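PDB 3NWC: chromosome partition protein Smc from Pyrococcus furiosus, which probably takes part in chromosome condensation and partitioning, using its hinge domain to form homodimers and to bind DNA. Local coordinates for residues A[58-62]-A[126-131]. Residue numbers count along the deposited sequence, not the author numbering.
Sequences ALGNR and FALGDT
The SMC hinge domain illustrates how two helix ends can be packed through alanine methyls, leucine side chains and an arginine-phenylalanine contact, with a shared water in place of direct hydrogen bonds. Helix 52-59 stops at Gly60, whose positive phi (51°) breaks the helix and leads into a 3-10 segment, with Arg62 N hydrogen-bonded to Leu59 O at 2.9 Å. Helix 121-128 runs out into a type I turn from Leu128 to Thr131, closed by a hydrogen bond from Thr131 N to Leu128 O (3.1 Å) and leading towards strand 131-134. The backbones come closest at Leu59 and Ala127, 6.4 Å between CA atoms. Ala58 points its methyl across: CB lies 3.7 Å from Leu128 CD2 and 3.8 Å from Thr131 CG2. Leu128 adopts the mt rotamer, whereas Leu59, with chi1 off the wells at -101° and chi2 t, sets its CD2 3.9 Å from Ala127 CB and 4.0 Å from Leu128 CD1. Arg62, m at chi1 and chi2 and t at chi3, passes its CB 4.1 Å from Ala127 CB and then carries its guanidinium past the tip of the Phe126 ring (chi1 t), whose edge meets one guanidinium face, Arg62 CZ to Phe126 CZ 3.6 Å. Arg62 NH2 forms a salt bridge with Glu158 of the second subunit, so the partly exposed arginine links this otherwise buried contact to the dimer interface. Between the helix ends, one water donates to both carbonyls, 3.0 Å to Ala58 O and 2.7 Å to Ala127 O.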
ATOM      1  N   ALA A  58      -8.294  -6.070  -5.105  1.00 14.31           N
ATOM      2  CA  ALA A  58      -7.665  -6.918  -4.098  1.00 16.45           C
ATOM      3  C   ALA A  58      -6.140  -6.979  -4.232  1.00 17.25           C
ATOM      4  O   ALA A  58      -5.423  -7.173  -3.238  1.00 16.31           O
ATOM      5  CB  ALA A  58      -8.273  -8.328  -4.098  1.00 12.84           C
ATOM      6  N   LEU A  59      -5.639  -6.864  -5.460  1.00 15.54           N
ATOM      7  CA  LEU A  59      -4.195  -6.793  -5.673  1.00 16.18           C
ATOM      8  C   LEU A  59      -3.666  -5.440  -5.222  1.00 21.42           C
ATOM      9  O   LEU A  59      -2.634  -5.354  -4.563  1.00 20.36           O
ATOM     10  CB  LEU A  59      -3.861  -6.971  -7.144  1.00 18.26           C
ATOM     11  CG  LEU A  59      -3.363  -8.294  -7.694  1.00 28.07           C
ATOM     12  CD1 LEU A  59      -2.922  -8.088  -9.133  1.00 23.35           C
ATOM     13  CD2 LEU A  59      -2.196  -8.794  -6.861  1.00 21.68           C
ATOM     14  N   GLY A  60      -4.375  -4.378  -5.588  1.00 21.79           N
ATOM     15  CA  GLY A  60      -3.935  -3.030  -5.251  1.00 22.45           C
ATOM     16  C   GLY A  60      -2.491  -2.804  -5.669  1.00 24.95           C
ATOM     17  O   GLY A  60      -2.099  -3.160  -6.786  1.00 21.67           O
ATOM     18  N   ASN A  61      -1.694  -2.226  -4.775  1.00 24.27           N
ATOM     19  CA  ASN A  61      -0.299  -1.916  -5.088  0.71 28.18           C
ATOM     20  C   ASN A  61       0.552  -3.152  -5.305  1.00 23.42           C
ATOM     21  O   ASN A  61       1.635  -3.079  -5.881  1.00 22.92           O
ATOM     22  CB  ASN A  61       0.335  -1.070  -3.983  0.71 31.08           C
ATOM     23  CG  ASN A  61      -0.108   0.364  -4.029  0.71 34.18           C
ATOM     24  OD1 ASN A  61      -0.632   0.829  -5.041  0.71 32.53           O
ATOM     25  ND2 ASN A  61       0.105   1.085  -2.934  0.71 39.09           N
ATOM     26  N   ARG A  62       0.076  -4.295  -4.844  1.00 22.41           N
ATOM     27  CA  ARG A  62       0.844  -5.516  -5.009  0.62 19.32           C
ATOM     28  C   ARG A  62       1.041  -5.815  -6.485  1.00 17.66           C
ATOM     29  O   ARG A  62       1.996  -6.462  -6.870  1.00 17.64           O
ATOM     30  CB  ARG A  62       0.164  -6.692  -4.306  0.62 22.16           C
ATOM     31  CG  ARG A  62       0.107  -6.541  -2.799  0.62 27.77           C
ATOM     32  CD  ARG A  62       1.453  -6.135  -2.259  0.62 25.18           C
ATOM     33  NE  ARG A  62       1.441  -6.035  -0.807  0.62 29.26           N
ATOM     34  CZ  ARG A  62       2.525  -5.855  -0.065  0.62 25.83           C
ATOM     35  NH1 ARG A  62       3.723  -5.767  -0.638  0.62 15.37           N
ATOM     36  NH2 ARG A  62       2.407  -5.779   1.253  0.62 26.54           N
ATOM     37  N   PHE A 126       0.714 -15.050  -1.624  1.00 16.20           N
ATOM     38  CA  PHE A 126       1.019 -13.970  -0.689  1.00 15.66           C
ATOM     39  C   PHE A 126       0.080 -12.779  -0.940  1.00 17.11           C
ATOM     40  O   PHE A 126      -0.453 -12.189  -0.006  1.00 17.15           O
ATOM     41  CB  PHE A 126       2.475 -13.520  -0.805  1.00 17.86           C
ATOM     42  CG  PHE A 126       2.675 -12.074  -0.448  1.00 16.67           C
ATOM     43  CD1 PHE A 126       2.686 -11.671   0.880  1.00 22.82           C
ATOM     44  CD2 PHE A 126       2.806 -11.126  -1.436  1.00 19.72           C
ATOM     45  CE1 PHE A 126       2.842 -10.341   1.202  1.00 25.60           C
ATOM     46  CE2 PHE A 126       2.964  -9.803  -1.119  1.00 24.38           C
ATOM     47  CZ  PHE A 126       2.986  -9.413   0.202  1.00 21.67           C
ATOM     48  N   ALA A 127      -0.141 -12.432  -2.206  1.00 16.05           N
ATOM     49  CA  ALA A 127      -0.962 -11.254  -2.510  1.00 13.59           C
ATOM     50  C   ALA A 127      -2.468 -11.501  -2.380  1.00 18.84           C
ATOM     51  O   ALA A 127      -3.219 -10.633  -1.929  1.00 17.03           O
ATOM     52  CB  ALA A 127      -0.643 -10.736  -3.918  1.00 16.45           C
ATOM     53  N   LEU A 128      -2.913 -12.680  -2.806  1.00 15.19           N
ATOM     54  CA  LEU A 128      -4.339 -12.930  -2.969  1.00 13.54           C
ATOM     55  C   LEU A 128      -4.840 -14.169  -2.243  1.00 15.44           C
ATOM     56  O   LEU A 128      -6.027 -14.461  -2.288  1.00 17.37           O
ATOM     57  CB  LEU A 128      -4.665 -13.069  -4.458  1.00 15.96           C
ATOM     58  CG  LEU A 128      -4.520 -11.753  -5.244  1.00 15.69           C
ATOM     59  CD1 LEU A 128      -4.607 -12.033  -6.738  1.00 16.54           C
ATOM     60  CD2 LEU A 128      -5.623 -10.795  -4.815  1.00 18.60           C
ATOM     61  N   GLY A 129      -3.934 -14.871  -1.574  1.00 17.32           N
ATOM     62  CA  GLY A 129      -4.232 -16.183  -0.995  1.00 16.59           C
ATOM     63  C   GLY A 129      -5.271 -16.258   0.106  1.00 21.40           C
ATOM     64  O   GLY A 129      -5.872 -17.309   0.317  1.00 25.00           O
ATOM     65  N   ASP A 130      -5.488 -15.165   0.828  1.00 17.52           N
ATOM     66  CA  ASP A 130      -6.559 -15.175   1.810  1.00 19.87           C
ATOM     67  C   ASP A 130      -7.678 -14.207   1.467  1.00 20.63           C
ATOM     68  O   ASP A 130      -8.519 -13.912   2.304  1.00 18.73           O
ATOM     69  CB  ASP A 130      -6.024 -14.980   3.242  1.00 26.62           C
ATOM     70  CG  ASP A 130      -5.506 -13.569   3.511  0.58 23.72           C
ATOM     71  OD1 ASP A 130      -5.314 -12.773   2.569  0.83 22.95           O
ATOM     72  OD2 ASP A 130      -5.273 -13.258   4.696  0.58 23.12           O
ATOM     73  N   THR A 131      -7.708 -13.748   0.213  1.00 16.06           N
ATOM     74  CA  THR A 131      -8.797 -12.885  -0.228  1.00 15.97           C
ATOM     75  C   THR A 131     -10.009 -13.672  -0.712  1.00 14.86           C
ATOM     76  O   THR A 131      -9.896 -14.568  -1.535  1.00 16.73           O
ATOM     77  CB  THR A 131      -8.357 -11.906  -1.349  1.00 16.81           C
ATOM     78  OG1 THR A 131      -7.243 -11.148  -0.884  1.00 17.32           O
ATOM     79  CG2 THR A 131      -9.486 -10.947  -1.696  1.00 16.97           C
TER
HETATM   80  O   HOH W   1      -2.776  -7.959  -2.098  1.00 26.56           O